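Local coordinates for protein anthranilate-CoA ligase (Stigmatella aurantiaca, PDB 4WV3) that belongs to the ANL superfamily of AMP-binding enzymes, in which a large N-terminal domain is joined to a smaller mobile C-terminal domain, at residues A296-A299 / A300-Y303; V427-E430 / S431-Q435; K277-Q281 / H282-S286; L417-G421 / I422-P426. All blocks are in the same frame, centred on the assembly; numbering follows the deposited sequence.

Interaction 1: residues A296-A299 / A300-Y303. With 3UK (5'-O-[(S)-[(2-aminobenzoyl)oxy](hydroxy)phosphoryl]adenosine), chain C.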
loop_
_atom_site.group_PDB
_atom_site.type_symbol
_atom_site.label_atom_id
_atom_site.label_comp_id
_atom_site.label_asym_id
_atom_site.label_seq_id
_atom_site.Cartn_x
_atom_site.Cartn_y
_atom_site.Cartn_z
ATOM N N ALA A 296 3.177 3.102 -10.564
ATOM C CA ALA A 296 3.661 4.369 -11.104
ATOM C C ALA A 296 2.519 5.280 -11.550
ATOM O O ALA A 296 1.639 4.864 -12.303
ATOM C CB ALA A 296 4.626 4.124 -12.254
ATOM N N LEU A 297 2.538 6.520 -11.070
ATOM C CA LEU A 297 1.532 7.506 -11.447
ATOM C C LEU A 297 1.877 8.152 -12.784
ATOM O O LEU A 297 2.892 8.841 -12.898
ATOM C CB LEU A 297 1.404 8.585 -10.369
ATOM C CG LEU A 297 0.419 9.718 -10.676
ATOM C CD1 LEU A 297 -1.020 9.233 -10.572
ATOM C CD2 LEU A 297 0.657 10.912 -9.765
ATOM N N PRO A 298 1.031 7.928 -13.801
ATOM C CA PRO A 298 1.236 8.499 -15.136
ATOM C C PRO A 298 1.257 10.023 -15.093
ATOM O O PRO A 298 0.540 10.625 -14.291
ATOM C CB PRO A 298 0.008 8.014 -15.914
ATOM C CG PRO A 298 -0.461 6.807 -15.180
ATOM C CD PRO A 298 -0.181 7.094 -13.740
ATOM N N ALA A 299 2.074 10.634 -15.944
ATOM C CA ALA A 299 2.183 12.086 -15.992
ATOM C C ALA A 299 0.849 12.719 -16.374
ATOM O O ALA A 299 0.503 13.794 -15.888
ATOM C CB ALA A 299 3.269 12.504 -16.968
ATOM N N ALA A 300 0.104 12.035 -17.238
ATOM C CA ALA A 300 -1.195 12.519 -17.693
ATOM C C ALA A 300 -2.183 12.632 -16.536
ATOM O O ALA A 300 -3.024 13.531 -16.514
ATOM C CB ALA A 300 -1.750 11.607 -18.780
ATOM N N LEU A 301 -2.076 11.718 -15.578
ATOM C CA LEU A 301 -2.934 11.749 -14.399
ATOM C C LEU A 301 -2.512 12.842 -13.425
ATOM O O LEU A 301 -3.354 13.446 -12.758
ATOM C CB LEU A 301 -2.944 10.390 -13.696
ATOM C CG LEU A 301 -4.020 9.409 -14.163
ATOM C CD1 LEU A 301 -3.970 8.130 -13.342
ATOM C CD2 LEU A 301 -5.397 10.051 -14.078
ATOM N N TRP A 302 -1.209 13.092 -13.343
ATOM C CA TRP A 302 -0.694 14.132 -12.460
ATOM C C TRP A 302 -1.186 15.500 -12.910
ATOM O O TRP A 302 -1.575 16.328 -12.086
ATOM C CB TRP A 302 0.836 14.111 -12.415
ATOM C CG TRP A 302 1.406 15.021 -11.363
ATOM C CD1 TRP A 302 1.769 14.679 -10.092
ATOM C CD2 TRP A 302 1.668 16.425 -11.490
ATOM N NE1 TRP A 302 2.243 15.780 -9.422
ATOM C CE2 TRP A 302 2.191 16.866 -10.257
ATOM C CE3 TRP A 302 1.512 17.353 -12.525
ATOM C CZ2 TRP A 302 2.558 18.192 -10.031
ATOM C CZ3 TRP A 302 1.877 18.670 -12.299
ATOM C CH2 TRP A 302 2.393 19.076 -11.063
ATOM N N TYR A 303 -1.170 15.734 -14.218
ATOM C CA TYR A 303 -1.629 17.005 -14.766
ATOM C C TYR A 303 -3.147 17.139 -14.681
ATOM O O TYR A 303 -3.664 18.209 -14.363
ATOM C CB TYR A 303 -1.160 17.183 -16.213
ATOM C CG TYR A 303 0.322 17.452 -16.348
ATOM C CD1 TYR A 303 0.891 18.597 -15.810
ATOM C CD2 TYR A 303 1.148 16.565 -17.024
ATOM C CE1 TYR A 303 2.245 18.847 -15.932
ATOM C CE2 TYR A 303 2.503 16.806 -17.151
ATOM C CZ TYR A 303 3.046 17.949 -16.604
ATOM O OH TYR A 303 4.395 18.191 -16.731
HETATM C C10 3UK C . 5.330 -1.214 -6.730
HETATM C C15 3UK C . 5.430 1.222 -7.253
HETATM C C17 3UK C . 6.015 2.515 -9.138
HETATM C C21 3UK C . 6.784 -1.589 -6.804
HETATM C C26 3UK C . 3.852 0.381 -0.996
HETATM C C28 3UK C . 4.070 2.783 -0.896
HETATM O O01 3UK C . 2.854 -0.977 -2.725
HETATM C C02 3UK C . 3.641 -0.952 -1.806
HETATM O O03 3UK C . 4.085 -2.168 -1.219
HETATM P P04 3UK C . 3.784 -3.571 -1.906
HETATM O O05 3UK C . 4.362 -4.705 -1.002
HETATM O O06 3UK C . 4.466 -3.694 -3.354
HETATM C C07 3UK C . 5.623 -2.902 -3.664
HETATM C C08 3UK C . 5.771 -2.854 -5.157
HETATM O O09 3UK C . 4.734 -2.023 -5.725
HETATM N N11 3UK C . 5.181 0.165 -6.394
HETATM C C12 3UK C . 4.765 0.655 -5.188
HETATM N N13 3UK C . 4.747 2.015 -5.264
HETATM C C14 3UK C . 5.155 2.392 -6.533
HETATM N N16 3UK C . 5.855 1.305 -8.540
HETATM N N18 3UK C . 5.771 3.658 -8.512
HETATM C C19 3UK C . 5.348 3.660 -7.238
HETATM N N20 3UK C . 5.089 4.889 -6.576
HETATM O O22 3UK C . 6.985 -2.511 -7.859
HETATM C C23 3UK C . 7.054 -2.228 -5.526
HETATM O O24 3UK C . 8.074 -3.234 -5.684
HETATM O O25 3UK C . 2.282 -3.769 -2.021
HETATM C C27 3UK C . 3.876 1.593 -1.640
HETATM C C29 3UK C . 4.244 2.725 0.528
HETATM C C30 3UK C . 4.223 1.512 1.173
HETATM C C31 3UK C . 4.026 0.322 0.431
HETATM N N32 3UK C . 4.002 -0.970 1.117
#
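Pro298 O accepts from Trp302 N at 3.2 Å and takes a weak second bond from Leu301 N. Ala299 O follows with Tyr303 N at 3.1 Å and a fairly straight N-H...O angle of 160°, so that the two carbonyls start the helix by serving its next turn.

Pro298 thus occupies the N-cap of helix 299-309, which comes after strand 289-292 of the large mixed sheet in the AMP-binding domain. Ala296, earlier in the same loop, belongs to the ligand pocket: its N lies 3.2 Å from C17 of 5'-O-[(S)-[(2-aminobenzoyl)oxy](hydroxy)phosphoryl]adenosine, on the adenine ring, and its CB is 3.8 Å from that C17.

Apolar contacts fill in round the cap. Leu297 turns CG opposite its own nitrogen (chi1 177°) and divides its methyls between two helix residues. CD1 rests on Leu301 CB at 3.8 Å, while CD2 meets the indole of Trp302 in plane at its edge, 3.9 Å from CD1 of that ring. The Pro298 ring and the Leu301 side chain lie side by side and point the same way, with CD of the proline 3.9 Å from CD1 of the leucine. At the outer side, Ala299 CB comes within 4.4 Å of Tyr303 CE2.

Beyond the two segments, Trp302 NE1 is hydrogen-bonded to Ile313 O at the beginning of strand 313-318, and Leu301 packs on Ala271 and Leu274 of helix 267-274.

Interaction 2: residues V427-E430 / S431-Q435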
loop_
_atom_site.group_PDB
_atom_site.type_symbol
_atom_site.label_atom_id
_atom_site.label_comp_id
_atom_site.label_asym_id
_atom_site.label_seq_id
_atom_site.Cartn_x
_atom_site.Cartn_y
_atom_site.Cartn_z
ATOM N N VAL A 427 5.155 0.151 -18.309
ATOM C CA VAL A 427 4.822 1.427 -17.684
ATOM C C VAL A 427 4.837 2.570 -18.694
ATOM O O VAL A 427 3.922 3.393 -18.723
ATOM C CB VAL A 427 5.785 1.760 -16.526
ATOM C CG1 VAL A 427 5.477 3.135 -15.950
ATOM C CG2 VAL A 427 5.698 0.698 -15.445
ATOM N N GLU A 428 5.874 2.611 -19.526
ATOM C CA GLU A 428 5.994 3.648 -20.545
ATOM C C GLU A 428 4.858 3.575 -21.559
ATOM O O GLU A 428 4.279 4.597 -21.928
ATOM C CB GLU A 428 7.334 3.544 -21.271
ATOM C CG GLU A 428 7.494 4.562 -22.388
ATOM C CD GLU A 428 8.747 4.343 -23.206
ATOM O OE1 GLU A 428 9.561 3.472 -22.833
ATOM O OE2 GLU A 428 8.915 5.038 -24.229
ATOM N N VAL A 429 4.545 2.364 -22.008
ATOM C CA VAL A 429 3.484 2.166 -22.987
ATOM C C VAL A 429 2.121 2.516 -22.392
ATOM O O VAL A 429 1.315 3.198 -23.025
ATOM C CB VAL A 429 3.474 0.726 -23.537
ATOM C CG1 VAL A 429 2.385 0.563 -24.587
ATOM C CG2 VAL A 429 4.832 0.379 -24.126
ATOM N N GLU A 430 1.876 2.057 -21.167
ATOM C CA GLU A 430 0.630 2.357 -20.468
ATOM C C GLU A 430 0.487 3.854 -20.203
ATOM O O GLU A 430 -0.615 4.401 -20.269
ATOM C CB GLU A 430 0.548 1.581 -19.151
ATOM C CG GLU A 430 0.361 0.081 -19.321
ATOM C CD GLU A 430 0.606 -0.688 -18.035
ATOM O OE1 GLU A 430 0.690 -0.050 -16.964
ATOM O OE2 GLU A 430 0.721 -1.931 -18.094
ATOM N N SER A 431 1.605 4.509 -19.905
ATOM C CA SER A 431 1.610 5.944 -19.639
ATOM C C SER A 431 1.278 6.737 -20.896
ATOM O O SER A 431 0.704 7.824 -20.823
ATOM C CB SER A 431 2.969 6.383 -19.090
ATOM O OG SER A 431 3.014 7.787 -18.902
ATOM N N THR A 432 1.646 6.187 -22.048
ATOM C CA THR A 432 1.360 6.822 -23.327
ATOM C C THR A 432 -0.107 6.640 -23.701
ATOM O O THR A 432 -0.761 7.576 -24.163
ATOM C CB THR A 432 2.253 6.253 -24.447
ATOM O OG1 THR A 432 3.623 6.568 -24.174
ATOM C CG2 THR A 432 1.864 6.839 -25.795
ATOM N N LEU A 433 -0.620 5.432 -23.490
ATOM C CA LEU A 433 -2.009 5.115 -23.803
ATOM C C LEU A 433 -2.986 5.962 -22.991
ATOM O O LEU A 433 -4.024 6.387 -23.499
ATOM C CB LEU A 433 -2.286 3.631 -23.559
ATOM C CG LEU A 433 -1.653 2.634 -24.530
ATOM C CD1 LEU A 433 -1.679 1.234 -23.944
ATOM C CD2 LEU A 433 -2.382 2.663 -25.860
ATOM N N ILE A 434 -2.643 6.210 -21.732
ATOM C CA ILE A 434 -3.537 6.931 -20.830
ATOM C C ILE A 434 -3.613 8.423 -21.165
ATOM O O ILE A 434 -4.480 9.136 -20.660
ATOM C CB ILE A 434 -3.130 6.729 -19.352
ATOM C CG1 ILE A 434 -4.349 6.865 -18.435
ATOM C CG2 ILE A 434 -2.016 7.691 -18.961
ATOM C CD1 ILE A 434 -4.067 6.530 -16.987
ATOM N N GLN A 435 -2.709 8.888 -22.023
ATOM C CA GLN A 435 -2.733 10.273 -22.480
ATOM C C GLN A 435 -3.983 10.558 -23.306
ATOM O O GLN A 435 -4.497 11.676 -23.302
ATOM C CB GLN A 435 -1.480 10.604 -23.292
ATOM C CG GLN A 435 -0.205 10.673 -22.470
ATOM C CD GLN A 435 1.019 10.960 -23.316
ATOM O OE1 GLN A 435 0.969 10.892 -24.544
ATOM N NE2 GLN A 435 2.127 11.284 -22.661
#
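Thr432 places OG1 on the far side from its carbonyl carbon (chi1 -64°), and this turns the hydroxyl back along the helix to Glu428 O, to which it donates at 3.1 Å. Thr432 N is bonded to Glu428 O as well, also at 3.1 Å, so one residue grips one carbonyl twice. The two donors arrive from opposite faces of the carbonyl plane, each tilted out of it by nearly 30°. Leu433 has a similar first torsion, chi1 -71°, with CG beside its nitrogen; its CD1 therefore runs alongside Val429 and lies 4.2 Å from CG1, both side chains pointing the same way.

The backbone bonds continue through Ser431 N to Val427 O at 2.8 Å, Leu433 N to Val429 O at 3.0 Å and Ile434 N to Glu430 O at 3.1 Å. Leu433 packs on helix 470-483 and strand 439-448. The carboxylates are bonded beyond the helix: Glu428 to Lys488, and Glu430 to Arg509 and the backbone N of Val444.

A threonine hydroxyl bonded to the carbonyl four residues back is a familiar feature of alpha helices, and here it belongs to the short helix 426-433 of the C-terminal domain.

Interaction 3: residues K277-Q281 / H282-S286; sequences KDFSQ and HDLSS
His282 swings its imidazole back beside the chain that precedes it, and its CD2 approaches two carbonyls. Phe279 O lies at the ring edge, in plane, 3.4 Å from His282 CD2, whereas Asp278 O approaches obliquely, 3.5 Å from His282 CD2. The torsion chi1 of -51°, with CG beside the backbone nitrogen, brings the ring to this side of the turn. A further link joins His282 N to Phe279 O, straight but long and therefore weak.

Also at the imidazole edge, a water lies in plane 2.6 Å from His282 NE2 and donates to Asp278 OD1 at 3.1 Å, bridging the two side chains. A second water donates to both Phe279 O and His282 O, tying the backbone of the turn together, and sits above one face of the Phe279 ring toward its rim.

Phe279 is buried. Its side chain crosses that of Leu284 at about a right angle, CZ meeting CD2 of the leucine at 4.0 Å, and both reach Trp305 of helix 299-309; the Phe279 and Trp305 ring planes stand about 60° apart. Farther along, Asp283 OD1 closes an Asx turn by accepting from Ser285 N, and takes the Ser285 OG hydroxyl at 2.8 Å from the same face of the carboxylate.

The loop between helix 267-274 and strand 289-292 is thus held by Phe279 and Leu284 packing, two bridging waters and an Asx turn. With Asp278 OD2 4.6 Å from His282 NE2, the carboxylate could favour a protonated imidazole, and the water linking OD1 to NE2 may couple the two groups.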
loop_
_atom_site.group_PDB
_atom_site.type_symbol
_atom_site.label_atom_id
_atom_site.label_comp_id
_atom_site.label_asym_id
_atom_site.label_seq_id
_atom_site.Cartn_x
_atom_site.Cartn_y
_atom_site.Cartn_z
ATOM N N LYS A 277 -18.211 12.235 -13.932
ATOM C CA LYS A 277 -18.690 13.388 -14.686
ATOM C C LYS A 277 -18.891 14.592 -13.770
ATOM O O LYS A 277 -18.871 15.737 -14.222
ATOM C CB LYS A 277 -19.997 13.051 -15.405
ATOM C CG LYS A 277 -21.159 12.774 -14.468
ATOM C CD LYS A 277 -22.392 12.329 -15.230
ATOM C CE LYS A 277 -23.548 12.051 -14.283
ATOM N NZ LYS A 277 -24.705 11.434 -14.987
ATOM N N ASP A 278 -19.079 14.324 -12.481
ATOM C CA ASP A 278 -19.303 15.376 -11.499
ATOM C C ASP A 278 -18.192 15.400 -10.456
ATOM O O ASP A 278 -18.454 15.526 -9.259
ATOM C CB ASP A 278 -20.660 15.184 -10.819
ATOM C CG ASP A 278 -20.797 13.823 -10.165
ATOM O OD1 ASP A 278 -20.029 12.906 -10.528
ATOM O OD2 ASP A 278 -21.676 13.670 -9.291
ATOM N N PHE A 279 -16.952 15.279 -10.919
ATOM C CA PHE A 279 -15.795 15.259 -10.031
ATOM C C PHE A 279 -15.644 16.561 -9.251
ATOM O O PHE A 279 -15.382 16.550 -8.049
ATOM C CB PHE A 279 -14.517 14.978 -10.826
ATOM C CG PHE A 279 -13.256 15.196 -10.039
ATOM C CD1 PHE A 279 -12.805 14.237 -9.151
ATOM C CD2 PHE A 279 -12.522 16.362 -10.189
ATOM C CE1 PHE A 279 -11.647 14.435 -8.424
ATOM C CE2 PHE A 279 -11.364 16.566 -9.465
ATOM C CZ PHE A 279 -10.926 15.601 -8.582
ATOM N N SER A 280 -15.814 17.681 -9.945
ATOM C CA SER A 280 -15.588 18.995 -9.354
ATOM C C SER A 280 -16.704 19.420 -8.402
ATOM O O SER A 280 -16.588 20.434 -7.713
ATOM C CB SER A 280 -15.403 20.046 -10.450
ATOM O OG SER A 280 -16.524 20.081 -11.314
ATOM N N GLN A 281 -17.780 18.641 -8.359
ATOM C CA GLN A 281 -18.919 18.971 -7.508
ATOM C C GLN A 281 -18.628 18.730 -6.028
ATOM O O GLN A 281 -19.398 19.144 -5.162
ATOM C CB GLN A 281 -20.163 18.195 -7.945
ATOM C CG GLN A 281 -20.630 18.525 -9.354
ATOM C CD GLN A 281 -21.040 19.977 -9.514
ATOM O OE1 GLN A 281 -21.476 20.622 -8.560
ATOM N NE2 GLN A 281 -20.899 20.500 -10.727
ATOM N N HIS A 282 -17.515 18.062 -5.744
ATOM C CA HIS A 282 -17.104 17.818 -4.366
ATOM C C HIS A 282 -16.069 18.850 -3.932
ATOM O O HIS A 282 -15.173 19.202 -4.699
ATOM C CB HIS A 282 -16.530 16.409 -4.219
ATOM C CG HIS A 282 -17.413 15.334 -4.769
ATOM N ND1 HIS A 282 -18.370 14.696 -4.009
ATOM C CD2 HIS A 282 -17.481 14.781 -6.003
ATOM C CE1 HIS A 282 -18.991 13.797 -4.752
ATOM N NE2 HIS A 282 -18.471 13.828 -5.966
ATOM N N ASP A 283 -16.197 19.333 -2.702
ATOM C CA ASP A 283 -15.262 20.317 -2.171
ATOM C C ASP A 283 -13.980 19.649 -1.685
ATOM O O ASP A 283 -13.981 18.930 -0.685
ATOM C CB ASP A 283 -15.909 21.119 -1.039
ATOM C CG ASP A 283 -14.984 22.177 -0.473
ATOM O OD1 ASP A 283 -14.099 22.654 -1.215
ATOM O OD2 ASP A 283 -15.144 22.535 0.712
ATOM N N LEU A 284 -12.888 19.894 -2.402
ATOM C CA LEU A 284 -11.593 19.305 -2.074
ATOM C C LEU A 284 -10.592 20.379 -1.658
ATOM O O LEU A 284 -9.382 20.199 -1.795
ATOM C CB LEU A 284 -11.043 18.528 -3.273
ATOM C CG LEU A 284 -11.452 17.065 -3.473
ATOM C CD1 LEU A 284 -12.956 16.906 -3.622
ATOM C CD2 LEU A 284 -10.735 16.488 -4.683
ATOM N N SER A 285 -11.102 21.494 -1.141
ATOM C CA SER A 285 -10.265 22.650 -0.831
ATOM C C SER A 285 -9.365 22.456 0.391
ATOM O O SER A 285 -8.343 23.128 0.525
ATOM C CB SER A 285 -11.129 23.902 -0.650
ATOM O OG SER A 285 -12.040 23.746 0.423
ATOM N N SER A 286 -9.745 21.544 1.280
ATOM C CA SER A 286 -8.962 21.290 2.485
ATOM C C SER A 286 -7.626 20.631 2.147
ATOM O O SER A 286 -6.653 20.752 2.895
ATOM C CB SER A 286 -9.754 20.430 3.472
ATOM O OG SER A 286 -10.118 19.192 2.893
HETATM O O HOH W 1 -19.122 11.977 -7.722
HETATM O O HOH W 2 -13.213 18.382 -6.975
#

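Interaction 4: residues L417-G421 / I422-P426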
loop_
_atom_site.group_PDB
_atom_site.type_symbol
_atom_site.label_atom_id
_atom_site.label_comp_id
_atom_site.label_asym_id
_atom_site.label_seq_id
_atom_site.Cartn_x
_atom_site.Cartn_y
_atom_site.Cartn_z
ATOM N N LEU A 417 8.622 -6.848 -20.919
ATOM C CA LEU A 417 8.495 -7.703 -22.093
ATOM C C LEU A 417 9.647 -7.484 -23.069
ATOM O O LEU A 417 10.116 -6.361 -23.252
ATOM C CB LEU A 417 7.139 -7.508 -22.786
ATOM C CG LEU A 417 6.510 -6.115 -22.873
ATOM C CD1 LEU A 417 5.640 -6.014 -24.114
ATOM C CD2 LEU A 417 5.678 -5.817 -21.633
ATOM N N LYS A 418 10.106 -8.571 -23.681
ATOM C CA LYS A 418 11.222 -8.516 -24.617
ATOM C C LYS A 418 10.734 -8.656 -26.054
ATOM O O LYS A 418 10.293 -9.729 -26.467
ATOM C CB LYS A 418 12.240 -9.614 -24.299
ATOM C CG LYS A 418 13.403 -9.684 -25.276
ATOM C CD LYS A 418 14.252 -10.926 -25.045
ATOM C CE LYS A 418 14.985 -10.866 -23.715
ATOM N NZ LYS A 418 15.981 -9.760 -23.679
ATOM N N VAL A 419 10.816 -7.569 -26.813
ATOM C CA VAL A 419 10.383 -7.579 -28.205
ATOM C C VAL A 419 11.558 -7.367 -29.153
ATOM O O VAL A 419 12.078 -6.259 -29.277
ATOM C CB VAL A 419 9.310 -6.507 -28.468
ATOM C CG1 VAL A 419 8.857 -6.555 -29.919
ATOM C CG2 VAL A 419 8.130 -6.701 -27.530
ATOM N N GLY A 420 11.973 -8.440 -29.822
ATOM C CA GLY A 420 13.082 -8.377 -30.756
ATOM C C GLY A 420 14.415 -8.178 -30.061
ATOM O O GLY A 420 15.313 -7.525 -30.594
ATOM N N GLY A 421 14.542 -8.741 -28.865
ATOM C CA GLY A 421 15.766 -8.627 -28.092
ATOM C C GLY A 421 15.787 -7.396 -27.206
ATOM O O GLY A 421 16.481 -7.364 -26.190
ATOM N N ILE A 422 15.023 -6.380 -27.594
ATOM C CA ILE A 422 14.967 -5.129 -26.848
ATOM C C ILE A 422 13.889 -5.184 -25.772
ATOM O O ILE A 422 12.772 -5.636 -26.024
ATOM C CB ILE A 422 14.674 -3.938 -27.778
ATOM C CG1 ILE A 422 15.411 -4.103 -29.108
ATOM C CG2 ILE A 422 15.048 -2.628 -27.100
ATOM C CD1 ILE A 422 15.067 -3.042 -30.130
ATOM N N TRP A 423 14.226 -4.722 -24.572
ATOM C CA TRP A 423 13.275 -4.717 -23.466
ATOM C C TRP A 423 12.229 -3.618 -23.620
ATOM O O TRP A 423 12.560 -2.461 -23.879
ATOM C CB TRP A 423 13.998 -4.574 -22.123
ATOM C CG TRP A 423 14.720 -5.816 -21.700
ATOM C CD1 TRP A 423 16.071 -5.995 -21.627
ATOM C CD2 TRP A 423 14.128 -7.057 -21.300
ATOM N NE1 TRP A 423 16.357 -7.271 -21.200
ATOM C CE2 TRP A 423 15.181 -7.943 -20.994
ATOM C CE3 TRP A 423 12.810 -7.506 -21.169
ATOM C CZ2 TRP A 423 14.956 -9.250 -20.564
ATOM C CZ3 TRP A 423 12.589 -8.803 -20.743
ATOM C CH2 TRP A 423 13.657 -9.660 -20.446
ATOM N N VAL A 424 10.964 -3.991 -23.459
ATOM C CA VAL A 424 9.866 -3.042 -23.563
ATOM C C VAL A 424 9.217 -2.811 -22.203
ATOM O O VAL A 424 8.739 -3.747 -21.563
ATOM C CB VAL A 424 8.799 -3.517 -24.565
ATOM C CG1 VAL A 424 7.583 -2.603 -24.524
ATOM C CG2 VAL A 424 9.382 -3.578 -25.968
ATOM N N SER A 425 9.214 -1.555 -21.767
ATOM C CA SER A 425 8.603 -1.183 -20.499
ATOM C C SER A 425 7.094 -1.047 -20.645
ATOM O O SER A 425 6.614 -0.260 -21.460
ATOM C CB SER A 425 9.192 0.134 -19.994
ATOM O OG SER A 425 8.439 0.648 -18.909
ATOM N N PRO A 426 6.336 -1.824 -19.857
ATOM C CA PRO A 426 4.875 -1.704 -19.863
ATOM C C PRO A 426 4.430 -0.357 -19.302
ATOM O O PRO A 426 3.446 0.206 -19.779
ATOM C CB PRO A 426 4.424 -2.844 -18.944
ATOM C CG PRO A 426 5.604 -3.126 -18.078
ATOM C CD PRO A 426 6.802 -2.877 -18.940
#
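Leu417 and Val424 form a hydrogen-bonded antiparallel pair, each N donating to the other's O, and Val419 N adds a bond to Ile422 O at 2.9 Å; the return bond from Ile422 N is weak. These join strands 417-419 and 422-424 into a hairpin closed by a type I' turn, with Gly420 and Gly421 at its corners, both at positive phi.

Apolar contacts line the face carrying Leu417, Val419 and Val424. Leu417 CG lies 3.9 Å from Val424 CB, and Leu417 CD2 runs counter to the Pro426 ring and comes 4.1 Å from its CD. Val419 CG2 touches Val424 CG2 at 3.7 Å. Pro456 of strand 454-462 covers Leu417 and Val419.

On the other face Lys418 folds over Trp423. Bends at chi3 (-68°) and chi4 (-65°) bring CE over the six-membered ring and NZ 3.8 Å from its centroid, off-centre and displaced toward the rim: a CH-pi contact beside a cation-pi one.

The hairpin therefore has two characters. The face carrying the buried Leu417, Val419 and Val424 relies on hydrophobic contact, while on the other the indole's pi electrons would partly stabilise the ammonium charge, and its face packs against the lysine CE.

Interactions 1 and 2 meet across the domain boundary: Ile434 lies against Pro298, Ala300 and Leu301, and Val427 against Ala296, so a helix start of the AMP-binding domain faces the short helix of the C-terminal domain. Interaction 4 leads directly into that helix, and Val424 packs on Val429. Interaction 3 stands apart on the surface, about 40 Å centre to centre from interaction 4, although the helix begun in interaction 1 also covers its Phe279. The partly buried helical contacts rest mainly on backbone bonds and apolar packing, with a threonine hydroxyl added in interaction 2; the hairpin adds an exposed cation-pi pair, and the surface loop adds bridging waters to one buried aromatic. Among the four, interaction 1 alone holds a ligand-pocket residue.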